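Local coordinates for austinol synthesis protein H (Emericella nidulans FGSC A4, PDB 5X9K) that takes part, as a homodimeric trt14-family isomerase, in the biosynthesis of the fungal meroterpenoids austinol and dehydroaustinol, at residues N89-K95 / H112-D118; P105-V109 / Q133-E137; M52-L58 / L70-S76; T126-L132 / D143-D149. One frame throughout, in Å; residues are numbered along the deposited sequence.

Contact 1: residues N89-K95 / H112-D118; sequences NFQLRVK and HIEGKGD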
# COMPACT_ATOMS: atom_id res chain seq x y z
N ASN A 89 -16.39 16.08 -8.35
CA ASN A 89 -15.18 16.59 -7.72
C ASN A 89 -14.43 15.41 -7.13
O ASN A 89 -15.00 14.34 -6.89
CB ASN A 89 -15.49 17.63 -6.64
CG ASN A 89 -16.39 17.08 -5.55
OD1 ASN A 89 -15.94 16.34 -4.67
ND2 ASN A 89 -17.68 17.41 -5.62
N PHE A 90 -13.14 15.61 -6.90
CA PHE A 90 -12.30 14.54 -6.38
C PHE A 90 -11.01 15.15 -5.87
O PHE A 90 -10.53 16.13 -6.43
CB PHE A 90 -12.01 13.49 -7.46
CG PHE A 90 -11.17 12.34 -6.98
CD1 PHE A 90 -11.75 11.30 -6.26
CD2 PHE A 90 -9.81 12.30 -7.25
CE1 PHE A 90 -10.97 10.24 -5.81
CE2 PHE A 90 -9.03 11.23 -6.82
CZ PHE A 90 -9.62 10.20 -6.11
N GLN A 91 -10.47 14.58 -4.80
CA GLN A 91 -9.22 15.11 -4.27
C GLN A 91 -8.43 13.98 -3.63
O GLN A 91 -9.02 13.11 -2.98
CB GLN A 91 -9.51 16.22 -3.26
CG GLN A 91 -8.33 16.67 -2.45
CD GLN A 91 -8.71 17.65 -1.38
OE1 GLN A 91 -9.57 17.37 -0.53
NE2 GLN A 91 -8.08 18.82 -1.41
N LEU A 92 -7.12 13.97 -3.86
CA LEU A 92 -6.21 13.12 -3.10
C LEU A 92 -5.53 13.98 -2.04
O LEU A 92 -5.08 15.09 -2.33
CB LEU A 92 -5.12 12.51 -3.98
CG LEU A 92 -5.45 11.55 -5.11
CD1 LEU A 92 -4.12 11.09 -5.68
CD2 LEU A 92 -6.28 10.36 -4.62
N ARG A 93 -5.45 13.45 -0.82
CA ARG A 93 -4.85 14.17 0.30
C ARG A 93 -4.04 13.19 1.15
O ARG A 93 -4.44 12.04 1.31
CB ARG A 93 -5.92 14.83 1.17
CG ARG A 93 -5.37 15.77 2.25
CD ARG A 93 -5.68 17.24 1.96
NE ARG A 93 -7.09 17.56 2.19
CZ ARG A 93 -7.67 18.70 1.84
NH1 ARG A 93 -6.97 19.65 1.22
NH2 ARG A 93 -8.96 18.90 2.09
N VAL A 94 -2.92 13.65 1.69
CA VAL A 94 -2.21 12.84 2.67
C VAL A 94 -3.06 12.75 3.93
O VAL A 94 -3.55 13.76 4.44
CB VAL A 94 -0.83 13.44 2.96
CG1 VAL A 94 -0.14 12.69 4.08
CG2 VAL A 94 0.01 13.42 1.69
N LYS A 95 -3.24 11.53 4.44
CA LYS A 95 -4.02 11.34 5.66
C LYS A 95 -3.40 12.13 6.81
O LYS A 95 -2.18 12.14 6.99
CB LYS A 95 -4.10 9.85 5.98
CG LYS A 95 -5.19 9.47 6.97
CD LYS A 95 -5.16 7.96 7.23
CE LYS A 95 -6.22 7.54 8.22
NZ LYS A 95 -7.57 7.70 7.63
N HIS A 112 0.68 7.89 2.67
CA HIS A 112 -0.61 7.28 2.95
C HIS A 112 -1.69 8.27 2.51
O HIS A 112 -1.87 9.33 3.12
CB HIS A 112 -0.71 6.92 4.43
CG HIS A 112 -1.93 6.14 4.78
ND1 HIS A 112 -2.30 5.88 6.08
CD2 HIS A 112 -2.86 5.55 4.00
CE1 HIS A 112 -3.42 5.18 6.09
NE2 HIS A 112 -3.78 4.96 4.83
N ILE A 113 -2.39 7.93 1.42
CA ILE A 113 -3.27 8.85 0.69
C ILE A 113 -4.73 8.47 0.91
O ILE A 113 -5.08 7.28 0.91
CB ILE A 113 -2.94 8.80 -0.81
CG1 ILE A 113 -1.52 9.31 -1.06
CG2 ILE A 113 -3.99 9.59 -1.63
CD1 ILE A 113 -1.42 10.78 -0.97
N GLU A 114 -5.58 9.49 1.04
CA GLU A 114 -7.03 9.34 0.99
C GLU A 114 -7.55 10.00 -0.28
O GLU A 114 -7.18 11.13 -0.60
CB GLU A 114 -7.68 10.00 2.21
CG GLU A 114 -7.46 9.26 3.51
CD GLU A 114 -8.08 10.00 4.68
OE1 GLU A 114 -8.16 11.25 4.60
OE2 GLU A 114 -8.48 9.34 5.66
N GLY A 115 -8.40 9.28 -1.02
CA GLY A 115 -9.12 9.83 -2.16
C GLY A 115 -10.60 9.91 -1.84
O GLY A 115 -11.19 8.93 -1.37
N LYS A 116 -11.19 11.09 -2.05
CA LYS A 116 -12.61 11.30 -1.76
C LYS A 116 -13.21 12.20 -2.83
O LYS A 116 -12.58 13.16 -3.27
CB LYS A 116 -12.83 11.94 -0.37
CG LYS A 116 -12.10 11.23 0.76
CD LYS A 116 -12.28 11.96 2.09
CE LYS A 116 -11.61 11.19 3.22
NZ LYS A 116 -11.78 11.89 4.52
N GLY A 117 -14.43 11.89 -3.25
CA GLY A 117 -15.07 12.73 -4.24
C GLY A 117 -16.53 12.40 -4.35
O GLY A 117 -17.02 11.40 -3.80
N ASP A 118 -17.23 13.25 -5.09
CA ASP A 118 -18.63 13.05 -5.40
C ASP A 118 -18.72 12.54 -6.83
O ASP A 118 -18.31 13.23 -7.77
CB ASP A 118 -19.42 14.35 -5.22
CG ASP A 118 -19.47 14.79 -3.76
OD1 ASP A 118 -19.69 13.94 -2.88
OD2 ASP A 118 -19.26 15.99 -3.51
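Lys-95 reaches back from the end of strand 89-94 along His-112 to the carboxylate of Glu-114. Its CB stands over one face of the imidazole. With CG anti to the backbone N (chi1 -163°), CG comes 3.5 Å from Glu-114 OE2, and CD continues beside the histidine, 3.5 Å from His-112 CE1. A bend at the last torsion (chi4 68°) then brings NZ to Glu-114 OE2 at 2.7 Å, on the anti side of that oxygen and 34° out of the carboxylate plane. Lys-116 NZ makes a long ion pair with OE1 of the same glutamate. The imidazole is tied by NE2 to Glu-127 and meets Phe-61 and Phe-145 of the second subunit.

The backbones are antiparallel. On the face bearing Phe-90 and Leu-92, Gly-117 and Gly-115 stand opposite: Phe-90 CZ lies 4.0 Å and Leu-92 CD2 3.8 Å from Gly-115 CA. At the far end Asn-89 ND2 donates to Asp-118 OD2 (3.0 Å); the other oxygen of Asp-118, OD1, forms a salt bridge with Arg-123.

The two sheet faces thus differ in chemistry: one is apolar, while on the other Glu-114 is held closely by Lys-95 and at longer range by Lys-116, which probably favours its ionised form.

Contact 2: residues P105-V109 / Q133-E137; sequences PARKV and QINEE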
# COMPACT_ATOMS: atom_id res chain seq x y z
N PRO A 105 18.21 9.25 -0.90
CA PRO A 105 19.09 8.64 -1.92
C PRO A 105 18.33 8.07 -3.11
O PRO A 105 18.73 8.29 -4.25
CB PRO A 105 19.80 7.53 -1.13
CG PRO A 105 19.85 8.03 0.24
CD PRO A 105 18.57 8.79 0.45
N ALA A 106 17.26 7.31 -2.85
CA ALA A 106 16.48 6.68 -3.92
C ALA A 106 15.52 7.63 -4.64
O ALA A 106 14.90 7.21 -5.62
CB ALA A 106 15.67 5.52 -3.34
N ARG A 107 15.35 8.86 -4.16
CA ARG A 107 14.40 9.82 -4.73
C ARG A 107 12.96 9.31 -4.62
O ARG A 107 12.17 9.44 -5.55
CB ARG A 107 14.75 10.16 -6.19
CG ARG A 107 16.21 10.57 -6.38
CD ARG A 107 16.47 11.13 -7.78
NE ARG A 107 16.05 10.21 -8.82
CZ ARG A 107 16.73 9.12 -9.17
NH1 ARG A 107 17.89 8.85 -8.58
NH2 ARG A 107 16.27 8.32 -10.11
N LYS A 108 12.62 8.72 -3.47
CA LYS A 108 11.32 8.10 -3.27
C LYS A 108 10.59 8.74 -2.10
O LYS A 108 11.18 9.02 -1.05
CB LYS A 108 11.46 6.59 -3.05
CG LYS A 108 11.85 5.83 -4.31
CD LYS A 108 11.88 4.32 -4.09
CE LYS A 108 12.71 3.62 -5.16
NZ LYS A 108 11.94 2.55 -5.86
N VAL A 109 9.29 8.98 -2.30
CA VAL A 109 8.42 9.54 -1.28
C VAL A 109 7.27 8.56 -1.10
O VAL A 109 6.61 8.19 -2.09
CB VAL A 109 7.88 10.92 -1.67
CG1 VAL A 109 6.93 11.40 -0.61
CG2 VAL A 109 9.05 11.93 -1.91
N GLN A 133 8.71 7.63 -7.10
CA GLN A 133 10.12 7.85 -7.42
C GLN A 133 10.23 9.05 -8.35
O GLN A 133 9.62 9.05 -9.42
CB GLN A 133 10.74 6.62 -8.08
CG GLN A 133 12.27 6.70 -8.33
CD GLN A 133 12.81 5.43 -8.98
OE1 GLN A 133 12.58 4.34 -8.48
NE2 GLN A 133 13.50 5.57 -10.11
N ILE A 134 11.02 10.05 -7.96
CA ILE A 134 11.17 11.27 -8.74
C ILE A 134 12.41 11.14 -9.62
O ILE A 134 13.36 10.43 -9.27
CB ILE A 134 11.27 12.49 -7.79
CG1 ILE A 134 10.11 12.48 -6.78
CG2 ILE A 134 11.31 13.80 -8.58
CD1 ILE A 134 8.76 12.36 -7.44
N ASN A 135 12.40 11.79 -10.78
CA ASN A 135 13.57 11.72 -11.65
C ASN A 135 14.74 12.48 -11.04
O ASN A 135 14.62 13.17 -10.02
CB ASN A 135 13.26 12.23 -13.07
CG ASN A 135 12.75 13.67 -13.11
OD1 ASN A 135 12.62 14.33 -12.09
ND2 ASN A 135 12.47 14.15 -14.32
N GLU A 136 15.92 12.33 -11.66
CA GLU A 136 17.12 12.96 -11.11
C GLU A 136 16.98 14.47 -11.06
O GLU A 136 17.45 15.12 -10.12
CB GLU A 136 18.35 12.56 -11.93
CG GLU A 136 18.62 11.06 -11.95
CD GLU A 136 19.75 10.66 -12.88
OE1 GLU A 136 20.42 11.56 -13.43
OE2 GLU A 136 19.99 9.44 -13.06
N GLU A 137 16.33 15.06 -12.07
CA GLU A 137 16.12 16.50 -12.11
C GLU A 137 15.19 17.00 -11.02
O GLU A 137 15.13 18.21 -10.79
CB GLU A 137 15.55 16.93 -13.47
CG GLU A 137 16.37 16.50 -14.66
CD GLU A 137 15.86 15.22 -15.27
OE1 GLU A 137 15.30 15.27 -16.38
OE2 GLU A 137 16.02 14.16 -14.63
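The side chain of Arg-107 folds over the backbone of residues 134-136, with the flat guanidinium turned steeply against both neighbouring polar side chains. Its plane stands 86° from the amide of Gln-133 and 77° from the carboxylate of Glu-136. The methylene of Glu-136, rather than its carboxylate, does the touching: CG sits over the centre of one guanidinium face, 3.9 Å from Arg-107 CZ. A bend at chi3 (-55°) turns NE back to the main chain, where it donates to Ile-134 O at 2.7 Å, the oxygen lying near the guanidinium edge though somewhat tilted from its plane.

The backbone of Arg-107 grips the same residue, since its carbonyl O accepts from Ile-134 N at 2.7 Å. One step along, Lys-108 and Gln-133 form a non-hydrogen-bonded antiparallel pair. Their side chains run obliquely to one another, CG of the lysine 4.0 Å from CB of the glutamine, and Lys-108 NZ makes a weak bond to Gln-133 OE1 at 3.2 Å. Arg-107 and Lys-108 both stand opposite Asp-103, a G1 beta bulge.

Glu-142 on strand 141-148 receives both Arg-107 NH2 and Gln-133 NE2 on its OE2. With NE and NH2 directed to different acceptors, the rotation of the guanidinium is fixed, and its positive charge is probably balanced mainly by Glu-142, with the carboxylate of Glu-136 near but not in contact.

Contact 3: residues M52-L58 / L70-S76; sequences MSPSCTL and LQTKEES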
# COMPACT_ATOMS: atom_id res chain seq x y z
N MET A 52 4.37 13.04 -15.10
CA MET A 52 4.99 11.73 -15.29
C MET A 52 5.97 11.80 -16.46
O MET A 52 5.63 12.33 -17.52
CB MET A 52 3.92 10.66 -15.53
CG MET A 52 2.93 10.57 -14.39
SD MET A 52 1.56 9.51 -14.84
CE MET A 52 0.47 9.63 -13.45
N SER A 53 7.19 11.30 -16.25
CA SER A 53 8.14 11.24 -17.35
C SER A 53 7.64 10.27 -18.42
O SER A 53 6.81 9.39 -18.14
CB SER A 53 9.53 10.85 -16.84
OG SER A 53 9.60 9.53 -16.36
N PRO A 54 8.09 10.44 -19.67
CA PRO A 54 7.62 9.52 -20.73
C PRO A 54 7.82 8.04 -20.41
O PRO A 54 6.98 7.21 -20.78
CB PRO A 54 8.44 9.95 -21.95
CG PRO A 54 8.83 11.39 -21.68
CD PRO A 54 8.97 11.50 -20.18
N SER A 55 8.91 7.70 -19.73
CA SER A 55 9.24 6.32 -19.39
C SER A 55 8.66 5.87 -18.05
O SER A 55 9.05 4.82 -17.54
CB SER A 55 10.76 6.13 -19.37
OG SER A 55 11.35 6.96 -18.38
N CYS A 56 7.76 6.65 -17.46
CA CYS A 56 7.24 6.33 -16.14
C CYS A 56 6.57 4.97 -16.12
O CYS A 56 5.78 4.64 -17.01
CB CYS A 56 6.25 7.41 -15.69
SG CYS A 56 5.68 7.24 -14.00
N THR A 57 6.90 4.18 -15.11
CA THR A 57 6.26 2.89 -14.85
C THR A 57 5.16 3.13 -13.81
O THR A 57 5.44 3.68 -12.75
CB THR A 57 7.27 1.88 -14.31
OG1 THR A 57 8.33 1.69 -15.26
CG2 THR A 57 6.60 0.54 -14.02
N LEU A 58 3.93 2.74 -14.13
CA LEU A 58 2.86 2.74 -13.14
C LEU A 58 2.67 1.31 -12.64
O LEU A 58 2.48 0.39 -13.43
CB LEU A 58 1.55 3.28 -13.72
CG LEU A 58 1.58 4.76 -14.11
CD1 LEU A 58 2.08 4.97 -15.53
CD2 LEU A 58 0.23 5.40 -13.91
N LEU A 70 1.70 -3.83 -14.05
CA LEU A 70 2.45 -2.70 -14.58
C LEU A 70 1.73 -2.08 -15.77
O LEU A 70 1.08 -2.79 -16.56
CB LEU A 70 3.87 -3.13 -14.97
CG LEU A 70 4.98 -2.78 -13.98
CD1 LEU A 70 4.67 -3.23 -12.58
CD2 LEU A 70 6.32 -3.35 -14.44
N GLN A 71 1.83 -0.76 -15.89
CA GLN A 71 1.24 -0.02 -16.99
C GLN A 71 2.21 1.06 -17.45
O GLN A 71 2.99 1.60 -16.65
CB GLN A 71 -0.09 0.65 -16.62
CG GLN A 71 -1.28 -0.29 -16.61
CD GLN A 71 -2.60 0.45 -16.57
OE1 GLN A 71 -2.72 1.50 -15.94
NE2 GLN A 71 -3.60 -0.09 -17.26
N THR A 72 2.17 1.36 -18.75
CA THR A 72 2.89 2.49 -19.28
C THR A 72 2.09 3.76 -19.06
O THR A 72 0.89 3.72 -18.77
CB THR A 72 3.16 2.32 -20.78
OG1 THR A 72 1.91 2.27 -21.48
CG2 THR A 72 3.92 1.05 -21.04
N LYS A 73 2.76 4.90 -19.20
CA LYS A 73 2.05 6.17 -19.11
C LYS A 73 0.94 6.25 -20.16
O LYS A 73 -0.17 6.71 -19.87
CB LYS A 73 3.06 7.32 -19.28
CG LYS A 73 2.47 8.68 -19.07
CD LYS A 73 3.53 9.76 -19.27
CE LYS A 73 2.87 11.09 -19.57
NZ LYS A 73 3.89 12.15 -19.74
N GLU A 74 1.21 5.74 -21.36
CA GLU A 74 0.20 5.72 -22.42
C GLU A 74 -1.00 4.87 -22.03
O GLU A 74 -2.15 5.26 -22.26
CB GLU A 74 0.83 5.19 -23.72
CG GLU A 74 -0.03 5.38 -24.96
CD GLU A 74 0.72 5.02 -26.23
OE1 GLU A 74 0.47 3.92 -26.78
OE2 GLU A 74 1.57 5.83 -26.67
N GLU A 75 -0.75 3.70 -21.43
CA GLU A 75 -1.84 2.84 -20.99
C GLU A 75 -2.65 3.48 -19.86
O GLU A 75 -3.85 3.23 -19.73
CB GLU A 75 -1.29 1.48 -20.55
CG GLU A 75 -0.98 0.53 -21.68
CD GLU A 75 -0.23 -0.70 -21.20
OE1 GLU A 75 0.54 -0.57 -20.23
OE2 GLU A 75 -0.41 -1.79 -21.78
N SER A 76 -2.02 4.30 -19.02
CA SER A 76 -2.76 4.81 -17.87
C SER A 76 -3.67 5.98 -18.21
O SER A 76 -4.48 6.36 -17.36
CB SER A 76 -1.78 5.22 -16.77
OG SER A 76 -1.05 6.37 -17.14
O HOH W 1 5.77 4.97 -19.55
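A beta hairpin of strands 56-61 and 70-72 leads directly into helix 73-86, and the contact covers both the strand pair and the first turn of that helix. Leu-58 and Gln-71 form a hydrogen-bonded antiparallel pair, Leu-58 N to Gln-71 O at 2.9 Å and Gln-71 N to Leu-58 O at 2.8 Å. Leu-58 spreads its two methyls over the strand-helix junction: CD1 faces Thr-72 O, while CD2 rests 3.5 Å from Ser-76 CB. Leu-58 also packs on Phe-144 of strand 141-148. On the other face Thr-57 CG2 touches Leu-70 CG at 3.7 Å.

Thr-72 is the N-cap of the helix and forms a capping box with Glu-75, its OG1 accepting from Glu-75 N at 3.0 Å and its own N donating to Glu-75 OE1.

Lys-73, its CG anti to the backbone N (chi1 -174°) and the rest of the chain extended, runs past the Ser-53 to Cys-56 type I turn. Its CD lies 3.5 Å from Ser-53 O, and NZ donates to Met-52 O at 2.8 Å, with a weak second bond to Leu-49 O.

Backbone carbonyls therefore receive the lysine's ammonium group, and a water links the carbonyls of Pro-54 and Cys-56 to the backbone N-H of Lys-73.

Contact 4: residues T126-L132 / D143-D149; sequences TEYVYIL and DFFQFAD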
# COMPACT_ATOMS: atom_id res chain seq x y z
N THR A 126 -11.80 6.35 -0.60
CA THR A 126 -10.89 5.23 -0.64
C THR A 126 -9.55 5.70 -0.08
O THR A 126 -9.41 6.85 0.34
CB THR A 126 -10.78 4.69 -2.07
OG1 THR A 126 -10.19 3.38 -2.06
CG2 THR A 126 -9.96 5.66 -2.97
N GLU A 127 -8.58 4.79 -0.02
CA GLU A 127 -7.24 5.16 0.39
C GLU A 127 -6.21 4.31 -0.34
O GLU A 127 -6.54 3.30 -0.97
CB GLU A 127 -7.05 5.02 1.90
CG GLU A 127 -7.46 3.67 2.42
CD GLU A 127 -7.48 3.63 3.93
OE1 GLU A 127 -6.43 3.88 4.55
OE2 GLU A 127 -8.57 3.33 4.49
N TYR A 128 -4.95 4.73 -0.25
CA TYR A 128 -3.85 4.08 -0.94
C TYR A 128 -2.56 4.30 -0.17
O TYR A 128 -2.46 5.20 0.66
CB TYR A 128 -3.61 4.64 -2.35
CG TYR A 128 -4.79 5.12 -3.14
CD1 TYR A 128 -5.25 4.40 -4.25
CD2 TYR A 128 -5.43 6.31 -2.82
CE1 TYR A 128 -6.33 4.85 -4.99
CE2 TYR A 128 -6.50 6.75 -3.55
CZ TYR A 128 -6.94 6.03 -4.63
OH TYR A 128 -8.01 6.50 -5.34
N VAL A 129 -1.56 3.48 -0.48
CA VAL A 129 -0.17 3.83 -0.26
C VAL A 129 0.41 4.16 -1.63
O VAL A 129 0.34 3.34 -2.56
CB VAL A 129 0.62 2.71 0.43
CG1 VAL A 129 2.08 3.12 0.62
CG2 VAL A 129 -0.02 2.39 1.80
N TYR A 130 0.93 5.37 -1.79
CA TYR A 130 1.68 5.72 -2.98
C TYR A 130 3.16 5.64 -2.64
O TYR A 130 3.59 6.13 -1.60
CB TYR A 130 1.36 7.15 -3.44
CG TYR A 130 0.10 7.33 -4.27
CD1 TYR A 130 -0.80 6.29 -4.46
CD2 TYR A 130 -0.15 8.55 -4.89
CE1 TYR A 130 -1.94 6.47 -5.25
CE2 TYR A 130 -1.27 8.74 -5.65
CZ TYR A 130 -2.16 7.72 -5.84
OH TYR A 130 -3.27 7.94 -6.62
N ILE A 131 3.95 5.06 -3.54
CA ILE A 131 5.41 5.20 -3.50
C ILE A 131 5.83 5.87 -4.80
O ILE A 131 5.74 5.26 -5.87
CB ILE A 131 6.13 3.86 -3.32
CG1 ILE A 131 5.70 3.20 -2.00
CG2 ILE A 131 7.63 4.07 -3.33
CD1 ILE A 131 6.25 1.79 -1.81
N LEU A 132 6.31 7.11 -4.70
CA LEU A 132 6.63 7.91 -5.88
C LEU A 132 8.14 8.07 -5.97
O LEU A 132 8.77 8.56 -5.02
CB LEU A 132 5.96 9.28 -5.80
CG LEU A 132 4.44 9.23 -5.55
CD1 LEU A 132 3.85 10.62 -5.43
CD2 LEU A 132 3.76 8.45 -6.65
N ASP A 143 8.49 6.63 -11.40
CA ASP A 143 7.91 5.35 -11.01
C ASP A 143 6.78 5.65 -10.03
O ASP A 143 6.98 6.34 -9.03
CB ASP A 143 8.96 4.42 -10.40
CG ASP A 143 8.51 2.96 -10.38
OD1 ASP A 143 7.57 2.62 -9.63
OD2 ASP A 143 9.08 2.15 -11.15
N PHE A 144 5.58 5.18 -10.36
CA PHE A 144 4.34 5.50 -9.66
C PHE A 144 3.78 4.17 -9.16
O PHE A 144 3.11 3.46 -9.91
CB PHE A 144 3.38 6.24 -10.60
CG PHE A 144 2.02 6.56 -10.02
CD1 PHE A 144 1.78 6.49 -8.64
CD2 PHE A 144 0.99 6.96 -10.85
CE1 PHE A 144 0.53 6.78 -8.13
CE2 PHE A 144 -0.27 7.27 -10.34
CZ PHE A 144 -0.50 7.17 -8.97
N PHE A 145 4.11 3.83 -7.91
CA PHE A 145 3.57 2.66 -7.22
C PHE A 145 2.32 3.07 -6.46
O PHE A 145 2.33 4.09 -5.76
CB PHE A 145 4.64 2.08 -6.27
CG PHE A 145 4.14 1.03 -5.27
CD1 PHE A 145 3.41 1.40 -4.14
CD2 PHE A 145 4.48 -0.30 -5.42
CE1 PHE A 145 3.00 0.43 -3.19
CE2 PHE A 145 4.07 -1.27 -4.49
CZ PHE A 145 3.33 -0.90 -3.38
N GLN A 146 1.25 2.31 -6.61
CA GLN A 146 0.11 2.50 -5.73
C GLN A 146 -0.37 1.16 -5.22
O GLN A 146 -0.35 0.16 -5.94
CB GLN A 146 -1.02 3.25 -6.42
CG GLN A 146 -1.80 2.47 -7.42
CD GLN A 146 -2.89 3.30 -8.02
OE1 GLN A 146 -3.93 3.52 -7.39
NE2 GLN A 146 -2.67 3.80 -9.23
N PHE A 147 -0.74 1.14 -3.94
CA PHE A 147 -1.32 -0.04 -3.31
C PHE A 147 -2.70 0.41 -2.89
O PHE A 147 -2.84 1.28 -2.02
CB PHE A 147 -0.47 -0.51 -2.13
CG PHE A 147 -0.85 -1.89 -1.61
CD1 PHE A 147 -2.05 -2.10 -0.96
CD2 PHE A 147 0.02 -2.97 -1.77
CE1 PHE A 147 -2.40 -3.36 -0.49
CE2 PHE A 147 -0.30 -4.24 -1.29
CZ PHE A 147 -1.53 -4.43 -0.64
N ALA A 148 -3.72 -0.14 -3.55
CA ALA A 148 -5.07 0.37 -3.45
C ALA A 148 -5.84 -0.35 -2.35
O ALA A 148 -5.48 -1.45 -1.91
CB ALA A 148 -5.80 0.21 -4.78
N ASP A 149 -6.90 0.31 -1.90
CA ASP A 149 -7.93 -0.27 -1.04
C ASP A 149 -8.93 -0.95 -1.97
O ASP A 149 -9.87 -0.33 -2.46
CB ASP A 149 -8.56 0.82 -0.18
CG ASP A 149 -9.80 0.34 0.59
OD1 ASP A 149 -10.02 -0.87 0.72
OD2 ASP A 149 -10.54 1.22 1.07
O HOH W 2 -8.16 2.58 -3.53
O HOH W 3 -10.75 2.28 3.65
O HOH W 4 -4.59 6.00 -7.64
O HOH W 5 7.63 3.55 -7.04
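Strands 126-132 and 143-148 run antiparallel, 4.6 Å apart at closest approach with their directions at 156°. Val-129 pairs with Phe-147 and Ile-131 with Phe-145 through two backbone bonds each. A weak bond from Asp-149 N to Glu-127 O follows where the second strand ends.

On one face Tyr-130 and Phe-144 make a T-shaped stack. The edge of Phe-144 points at the face of Tyr-130, with centroids 4.8 Å apart and planes at 77°, and Phe-144 CE1 lies over the centre of the tyrosine ring. Phe-144 CG is anti to the backbone N (chi1 177°), which also lays the ring alongside Leu-132, CD2 of the leucine 3.4 Å from CD1 of the phenylalanine. Gln-146 CB lies 3.5 Å from Tyr-130 CE1, and a water joins Tyr-130 OH to Gln-146 OE1.

On the reverse face Ile-131 CD1 stands over the ring of Phe-145 in a CH-pi contact, 3.9 Å from its centroid. That ring also meets His-112 of the second subunit edge-to-face, and Phe-147 packs on Val-129 of that subunit.

At the strand end, one water donates to both Glu-127 OE2 (2.6 Å) and Asp-149 OD2 (2.8 Å), bridging two carboxylates that approach to 4.5 Å. Asp-149 OD2 also bonds Thr-152 OG1 of its own chain. Glu-127 OE2 accepts from Ser-63 N, and Asp-149 OD1 bonds Ser-64 and Ser-150, all three of the second subunit. The arrangement is that of an antiparallel beta hairpin with one face toward the subunit's own core and the other contributing to the dimer interface.

In the fold
All four contacts lie on one mixed, curved sheet. Contact 3 closes first along the chain, and its helix 73-86 leads into strand 87-94 of contact 1. Contacts 1 and 2 share strand 108-119, with centres about 23 Å apart, and contacts 2 and 4 share strand 122-134. Contact 4, its centre about 6 Å from that of the chain, touches each of the others: Ile-113 O meets Tyr-128 N, Val-109 N meets Leu-132 O, and Thr-57 O meets Phe-144 N. Contacts 1 and 3 lie on opposite sides of the chain's centre, their own centres about 21 Å apart. Contacts 1, 2 and 4 also reach the second subunit, so the sheet serves both the subunit's core and the homodimer.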